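Local coordinates for protein apical membrane antigen 1 (PDB 4APM) that probably helps the parasite Babesia divergens invade host cells at the moving junction, as an apical membrane antigen, and binds a calcium ion, at residues Cys217-Pro221 and Thr346-Ser350; Cys252-Met256 and Met314-Tyr319; Cys335-Asp339 and Pro358-Asp362. All coordinates share one frame. Residues are numbered along the deposited sequence.

Contact 1: residues Cys217-Pro221 and Thr346-Ser350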
loop_
_atom_site.group_PDB
_atom_site.type_symbol
_atom_site.label_atom_id
_atom_site.label_comp_id
_atom_site.label_asym_id
_atom_site.label_seq_id
_atom_site.Cartn_x
_atom_site.Cartn_y
_atom_site.Cartn_z
ATOM N N CYS A 217 7.549 5.981 0.527
ATOM C CA CYS A 217 6.243 5.324 0.426
ATOM C C CYS A 217 6.281 4.108 1.347
ATOM O O CYS A 217 7.335 3.493 1.495
ATOM C CB CYS A 217 6.028 4.848 -1.017
ATOM S SG CYS A 217 5.770 6.147 -2.239
ATOM N N PRO A 218 5.137 3.733 1.942
ATOM C CA PRO A 218 5.136 2.559 2.819
ATOM C C PRO A 218 5.014 1.253 2.019
ATOM O O PRO A 218 3.947 0.649 2.000
ATOM C CB PRO A 218 3.861 2.772 3.653
ATOM C CG PRO A 218 2.931 3.466 2.697
ATOM C CD PRO A 218 3.823 4.420 1.950
ATOM N N MET A 219 6.113 0.791 1.428
ATOM C CA MET A 219 6.071 -0.344 0.499
ATOM C C MET A 219 6.044 -1.700 1.191
ATOM O O MET A 219 5.681 -2.694 0.571
ATOM C CB MET A 219 7.244 -0.286 -0.494
ATOM C CG MET A 219 7.321 1.030 -1.276
ATOM S SD MET A 219 5.765 1.470 -2.112
ATOM C CE MET A 219 5.483 0.010 -3.082
ATOM N N TYR A 220 6.366 -1.738 2.485
ATOM C CA TYR A 220 6.482 -3.030 3.163
ATOM C C TYR A 220 5.659 -3.145 4.427
ATOM O O TYR A 220 5.678 -2.249 5.273
ATOM C CB TYR A 220 7.960 -3.402 3.414
ATOM C CG TYR A 220 8.818 -3.161 2.194
ATOM C CD1 TYR A 220 8.687 -3.956 1.057
ATOM C CD2 TYR A 220 9.659 -2.059 2.125
ATOM C CE1 TYR A 220 9.417 -3.688 -0.093
ATOM C CE2 TYR A 220 10.398 -1.784 0.979
ATOM C CZ TYR A 220 10.276 -2.601 -0.119
ATOM O OH TYR A 220 11.005 -2.313 -1.259
ATOM N N PRO A 221 4.973 -4.292 4.596
ATOM C CA PRO A 221 4.419 -4.596 5.907
ATOM C C PRO A 221 5.498 -4.414 7.007
ATOM O O PRO A 221 6.665 -4.781 6.796
ATOM C CB PRO A 221 4.020 -6.078 5.779
ATOM C CG PRO A 221 3.797 -6.277 4.322
ATOM C CD PRO A 221 4.852 -5.427 3.666
ATOM N N THR A 346 -0.286 -1.699 4.312
ATOM C CA THR A 346 -0.939 -0.573 3.653
ATOM C C THR A 346 -1.413 -0.953 2.244
ATOM O O THR A 346 -0.950 -1.972 1.676
ATOM C CB THR A 346 -0.051 0.691 3.573
ATOM O OG1 THR A 346 0.821 0.583 2.459
ATOM C CG2 THR A 346 0.780 0.918 4.840
ATOM N N ALA A 347 -2.364 -0.168 1.719
ATOM C CA ALA A 347 -2.937 -0.421 0.404
ATOM C C ALA A 347 -1.911 -0.279 -0.748
ATOM O O ALA A 347 -2.173 -0.758 -1.861
ATOM C CB ALA A 347 -4.133 0.501 0.148
ATOM N N VAL A 348 -0.783 0.406 -0.533
ATOM C CA VAL A 348 0.174 0.527 -1.669
ATOM C C VAL A 348 1.258 -0.537 -1.637
ATOM O O VAL A 348 1.871 -0.848 -2.677
ATOM C CB VAL A 348 0.835 1.919 -1.792
ATOM C CG1 VAL A 348 -0.208 3.007 -1.982
ATOM C CG2 VAL A 348 1.697 2.212 -0.590
ATOM N N GLY A 349 1.468 -1.104 -0.443
ATOM C CA GLY A 349 2.622 -1.938 -0.160
ATOM C C GLY A 349 2.369 -3.400 -0.468
ATOM O O GLY A 349 1.244 -3.816 -0.742
ATOM N N SER A 350 3.427 -4.183 -0.396
ATOM C CA SER A 350 3.310 -5.603 -0.591
ATOM C C SER A 350 2.186 -6.247 0.244
ATOM O O SER A 350 2.015 -5.935 1.423
ATOM C CB SER A 350 4.635 -6.291 -0.270
ATOM O OG SER A 350 4.510 -7.640 -0.692
HETATM O O HOH W 1 2.756 -1.422 3.383
#
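Two buried loops meet here near the centre of the chain, and P218 forms the centre of an inverse gamma turn in the first. The turn is closed by a weak bond from M219 N to C217 O (3.0 Å). It follows helix 213-216; C217, the first residue past the helix, is disulfide-bonded to C51. The second loop runs from strand 342-346 to strand 367-368. The contact is packing within the domain I/II/III part of the antigen, away from the calcium site. P218 has the most surface covered. Its CG packs on V348 CG2 at 3.7 Å, and L21 touches both side chains. At the other end S350 makes the one direct hydrogen bond assigned between the segments, from its N to M219 O (2.9 Å, 161°). Its hydroxyl bonds to D355 and to the backbone of L352. G349 has no side chain, so the backbones come close: G349 CA is 3.2 Å from M219 O. One water donates to P218 O at 2.8 Å and is hydrogen-bonded to T346 OG1 at 2.9 Å.

Contact 2: residues Cys252-Met256 and Met314-Tyr319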
loop_
_atom_site.group_PDB
_atom_site.type_symbol
_atom_site.label_atom_id
_atom_site.label_comp_id
_atom_site.label_asym_id
_atom_site.label_seq_id
_atom_site.Cartn_x
_atom_site.Cartn_y
_atom_site.Cartn_z
ATOM N N CYS A 252 -6.108 -10.386 3.959
ATOM C CA CYS A 252 -6.264 -9.124 4.680
ATOM C C CYS A 252 -5.917 -7.904 3.785
ATOM O O CYS A 252 -6.685 -6.913 3.689
ATOM C CB CYS A 252 -5.367 -9.134 5.893
ATOM S SG CYS A 252 -5.475 -7.622 6.842
ATOM N N SER A 253 -4.799 -8.017 3.072
ATOM C CA SER A 253 -4.383 -6.976 2.187
ATOM C C SER A 253 -5.447 -6.725 1.104
ATOM O O SER A 253 -5.805 -5.571 0.839
ATOM C CB SER A 253 -3.015 -7.296 1.577
ATOM O OG SER A 253 -2.578 -6.222 0.783
ATOM N N ALA A 254 -6.006 -7.790 0.532
ATOM C CA ALA A 254 -6.980 -7.624 -0.573
ATOM C C ALA A 254 -8.289 -6.989 -0.095
ATOM O O ALA A 254 -8.945 -6.265 -0.842
ATOM C CB ALA A 254 -7.253 -8.963 -1.259
ATOM N N LEU A 255 -8.668 -7.301 1.146
ATOM C CA LEU A 255 -9.888 -6.786 1.781
ATOM C C LEU A 255 -9.789 -5.282 1.993
ATOM O O LEU A 255 -10.750 -4.546 1.805
ATOM C CB LEU A 255 -10.038 -7.442 3.161
ATOM C CG LEU A 255 -11.398 -7.798 3.753
ATOM C CD1 LEU A 255 -11.315 -7.846 5.280
ATOM C CD2 LEU A 255 -12.525 -6.901 3.286
ATOM N N MET A 256 -8.649 -4.854 2.534
ATOM C CA MET A 256 -8.390 -3.450 2.777
ATOM C C MET A 256 -8.292 -2.678 1.439
ATOM O O MET A 256 -8.836 -1.559 1.290
ATOM C CB MET A 256 -7.097 -3.324 3.574
ATOM C CG MET A 256 -6.573 -1.903 3.619
ATOM S SD MET A 256 -4.877 -1.679 3.128
ATOM C CE MET A 256 -3.909 -3.091 3.729
ATOM N N MET A 314 -9.684 3.864 3.408
ATOM C CA MET A 314 -9.194 2.888 4.372
ATOM C C MET A 314 -7.931 2.236 3.850
ATOM O O MET A 314 -7.995 1.159 3.259
ATOM C CB MET A 314 -10.247 1.837 4.636
ATOM C CG MET A 314 -11.601 2.447 4.905
ATOM S SD MET A 314 -12.761 1.198 5.483
ATOM C CE MET A 314 -14.278 2.149 5.417
ATOM N N ASN A 315 -6.787 2.861 4.135
ATOM C CA ASN A 315 -5.514 2.577 3.458
ATOM C C ASN A 315 -4.518 1.670 4.202
ATOM O O ASN A 315 -3.407 1.456 3.721
ATOM C CB ASN A 315 -4.796 3.896 3.117
ATOM C CG ASN A 315 -5.615 4.790 2.191
ATOM O OD1 ASN A 315 -6.406 4.300 1.371
ATOM N ND2 ASN A 315 -5.377 6.113 2.269
ATOM N N TRP A 316 -4.884 1.227 5.401
ATOM C CA TRP A 316 -3.952 0.552 6.318
ATOM C C TRP A 316 -4.725 -0.518 7.019
ATOM O O TRP A 316 -5.960 -0.398 7.197
ATOM C CB TRP A 316 -3.392 1.522 7.372
ATOM C CG TRP A 316 -3.005 2.908 6.880
ATOM C CD1 TRP A 316 -1.729 3.355 6.525
ATOM C CD2 TRP A 316 -3.874 4.093 6.751
ATOM N NE1 TRP A 316 -1.762 4.700 6.166
ATOM C CE2 TRP A 316 -3.019 5.188 6.274
ATOM C CE3 TRP A 316 -5.232 4.330 6.922
ATOM C CZ2 TRP A 316 -3.511 6.460 6.050
ATOM C CZ3 TRP A 316 -5.720 5.638 6.694
ATOM C CH2 TRP A 316 -4.872 6.672 6.274
ATOM N N ALA A 317 -4.036 -1.607 7.357
ATOM C CA ALA A 317 -4.656 -2.719 8.088
ATOM C C ALA A 317 -3.653 -3.372 9.028
ATOM O O ALA A 317 -2.438 -3.355 8.771
ATOM C CB ALA A 317 -5.222 -3.759 7.121
ATOM N N ASN A 318 -4.171 -3.916 10.127
ATOM C CA ASN A 318 -3.391 -4.731 11.051
ATOM C C ASN A 318 -3.793 -6.155 10.897
ATOM O O ASN A 318 -4.956 -6.498 11.071
ATOM C CB ASN A 318 -3.696 -4.332 12.476
ATOM C CG ASN A 318 -3.535 -2.861 12.699
ATOM O OD1 ASN A 318 -4.499 -2.111 12.578
ATOM N ND2 ASN A 318 -2.304 -2.422 12.934
ATOM N N TYR A 319 -2.835 -6.989 10.538
ATOM C CA TYR A 319 -3.087 -8.390 10.402
ATOM C C TYR A 319 -2.402 -9.129 11.536
ATOM O O TYR A 319 -1.180 -9.105 11.651
ATOM C CB TYR A 319 -2.578 -8.904 9.071
ATOM C CG TYR A 319 -2.723 -10.385 8.971
ATOM C CD1 TYR A 319 -3.984 -10.982 9.044
ATOM C CD2 TYR A 319 -1.598 -11.205 8.958
ATOM C CE1 TYR A 319 -4.123 -12.365 8.964
ATOM C CE2 TYR A 319 -1.720 -12.572 8.899
ATOM C CZ TYR A 319 -2.975 -13.145 8.913
ATOM O OH TYR A 319 -3.071 -14.502 8.895
#
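Helix 252-256 runs roughly antiparallel to strand 316-319. The angle between their axes is 153°, and the axes come within 8.5 Å. The nearest CA pairs are C252 with Y319 (6.6 Å) and M256 with A317 (6.5 Å). C252 and M256 are one helical turn apart, joined by the backbone bond M256 N to C252 O (3.1 Å), so both point at the strand. A317 and Y319 point back from it. The arrangement is a helix packed on one face of a four-stranded antiparallel sheet, consistent with the PAN-type fold of this family.

M256 has the most surface covered. Its CE meets A317 CB at 3.7 Å, its SD lies 3.5 Å from N315 O, and its CG lies 3.4 Å from M314 O. M345 of the adjacent strand also touches M256. C252 SG sits 3.9 Å from both A317 CB and Y319 CB. The same sulfur is 5.3 Å from the Y319 ring centroid, in an oblique sulfur-aromatic contact. W316 points away from the helix. Its NE1 bonds to F19 O, and its ring meets F227 edge-to-face.

No hydrogen bond crosses between the two segments. The packing is made by two sulfur-containing side chains against a small alanine, the base of a tyrosine and the backbone of M314 and N315. Between the two segments the contact is van der Waals packing; the C252-C326 disulfide adds a covalent link from the helix to strand 325-329, the neighbour of 316-320.

Contact 3: residues Cys335-Asp339 and Pro358-Asp362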
loop_
_atom_site.group_PDB
_atom_site.type_symbol
_atom_site.label_atom_id
_atom_site.label_comp_id
_atom_site.label_asym_id
_atom_site.label_seq_id
_atom_site.Cartn_x
_atom_site.Cartn_y
_atom_site.Cartn_z
ATOM N N CYS A 335 2.133 6.466 14.880
ATOM C CA CYS A 335 3.088 5.642 15.643
ATOM C C CYS A 335 2.736 4.155 15.547
ATOM O O CYS A 335 1.663 3.779 15.041
ATOM C CB CYS A 335 3.078 6.062 17.105
ATOM S SG CYS A 335 1.433 5.867 17.818
ATOM N N LEU A 336 3.628 3.315 16.059
ATOM C CA LEU A 336 3.426 1.870 16.057
ATOM C C LEU A 336 3.504 1.347 17.506
ATOM O O LEU A 336 4.169 1.946 18.339
ATOM C CB LEU A 336 4.486 1.179 15.183
ATOM C CG LEU A 336 4.642 1.581 13.707
ATOM C CD1 LEU A 336 5.722 0.744 13.042
ATOM C CD2 LEU A 336 3.336 1.466 12.936
ATOM N N ILE A 337 2.774 0.269 17.788
ATOM C CA ILE A 337 2.859 -0.478 19.031
ATOM C C ILE A 337 3.526 -1.821 18.702
ATOM O O ILE A 337 3.165 -2.458 17.705
ATOM C CB ILE A 337 1.442 -0.771 19.560
ATOM C CG1 ILE A 337 0.728 0.513 19.940
ATOM C CG2 ILE A 337 1.458 -1.795 20.691
ATOM C CD1 ILE A 337 -0.239 0.996 18.880
ATOM N N ILE A 338 4.514 -2.251 19.488
ATOM C CA ILE A 338 5.102 -3.546 19.195
ATOM C C ILE A 338 4.209 -4.676 19.710
ATOM O O ILE A 338 3.554 -4.547 20.754
ATOM C CB ILE A 338 6.585 -3.697 19.643
ATOM C CG1 ILE A 338 7.191 -4.957 19.014
ATOM C CG2 ILE A 338 6.718 -3.765 21.160
ATOM C CD1 ILE A 338 8.510 -5.384 19.620
ATOM N N ASP A 339 4.111 -5.736 18.917
ATOM C CA ASP A 339 3.278 -6.879 19.248
ATOM C C ASP A 339 3.623 -8.044 18.321
ATOM O O ASP A 339 3.402 -7.961 17.125
ATOM C CB ASP A 339 1.792 -6.516 19.130
ATOM C CG ASP A 339 0.885 -7.671 19.485
ATOM O OD1 ASP A 339 0.943 -8.141 20.645
ATOM O OD2 ASP A 339 0.135 -8.134 18.599
ATOM N N PRO A 358 11.494 -5.304 9.485
ATOM C CA PRO A 358 11.360 -5.476 10.938
ATOM C C PRO A 358 10.850 -4.217 11.620
ATOM O O PRO A 358 11.101 -3.114 11.128
ATOM C CB PRO A 358 12.803 -5.779 11.392
ATOM C CG PRO A 358 13.677 -5.317 10.269
ATOM C CD PRO A 358 12.866 -5.587 9.031
ATOM N N PHE A 359 10.135 -4.378 12.738
ATOM C CA PHE A 359 9.793 -3.255 13.641
ATOM C C PHE A 359 11.052 -2.403 13.903
ATOM O O PHE A 359 12.158 -2.949 13.966
ATOM C CB PHE A 359 9.207 -3.791 14.969
ATOM C CG PHE A 359 8.639 -2.713 15.857
ATOM C CD1 PHE A 359 9.475 -1.900 16.587
ATOM C CD2 PHE A 359 7.283 -2.446 15.865
ATOM C CE1 PHE A 359 8.973 -0.864 17.341
ATOM C CE2 PHE A 359 6.765 -1.407 16.609
ATOM C CZ PHE A 359 7.614 -0.617 17.363
ATOM N N PRO A 360 10.913 -1.056 13.970
ATOM C CA PRO A 360 12.154 -0.288 14.157
ATOM C C PRO A 360 12.572 -0.192 15.636
ATOM O O PRO A 360 12.179 0.738 16.344
ATOM C CB PRO A 360 11.807 1.089 13.576
ATOM C CG PRO A 360 10.333 1.213 13.750
ATOM C CD PRO A 360 9.766 -0.184 13.645
ATOM N N CYS A 361 13.378 -1.161 16.071
ATOM C CA CYS A 361 13.722 -1.353 17.486
ATOM C C CYS A 361 14.259 -0.115 18.154
ATOM O O CYS A 361 14.102 0.057 19.359
ATOM C CB CYS A 361 14.739 -2.470 17.622
ATOM S SG CYS A 361 14.316 -3.868 16.584
ATOM N N ASP A 362 14.878 0.762 17.378
ATOM C CA ASP A 362 15.492 1.951 17.954
ATOM C C ASP A 362 14.501 3.046 18.360
ATOM O O ASP A 362 14.892 4.009 19.002
ATOM C CB ASP A 362 16.554 2.525 17.011
ATOM C CG ASP A 362 16.005 2.818 15.625
ATOM O OD1 ASP A 362 15.257 1.973 15.081
ATOM O OD2 ASP A 362 16.337 3.886 15.071
#
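This is a buried apolar contact between an outermost strand of the mixed sheet, 335-339, and the loop that runs from strand 342-346 to strand 367-368. F359 is the residue most covered. Its ring lies against the strand where the side chains of L336 and I338 project. I338 CB sits over one ring face in a CH-pi contact, 4.0 Å from the F359 centroid and 17° off the ring normal. L336 CB is 3.7 Å from F359 CE2, and L336 CD1 is 4.2 Å from P360 CD. I337 points to the other side of the strand. P360 is the centre of an inverse gamma turn, and W12 of helix 8-16 packs on both P360 and L336. Each segment also carries a disulfide to another part of the chain, C335-C235 and C361-C409. F359 N also bonds to S408 OG. No hydrogen bond joins the two segments, so strand and loop meet by hydrophobic packing round one phenylalanine ring.

Overall arrangement
From the N terminus, the chain first reaches 217-221, where contact 1 opens. Helix 252-256 then pairs with 314-319, so contact 2 closes within the span of contact 1. Contact 3 opens next, at strand 335-339, before 346-350 closes contact 1. It closes at 358-362, so contacts 1 and 3 cross, while contacts 2 and 3 follow in series. Contacts 1 and 2 touch: A347 N is 2.8 Å from N315 O, a probable hydrogen bond, and M256 packs on T346 and A347. Contact 3 stands apart. Contact 1 joins two central loops, contact 2 the helix to the four-stranded sheet, and contact 3 a loop to the edge strand of the mixed sheet.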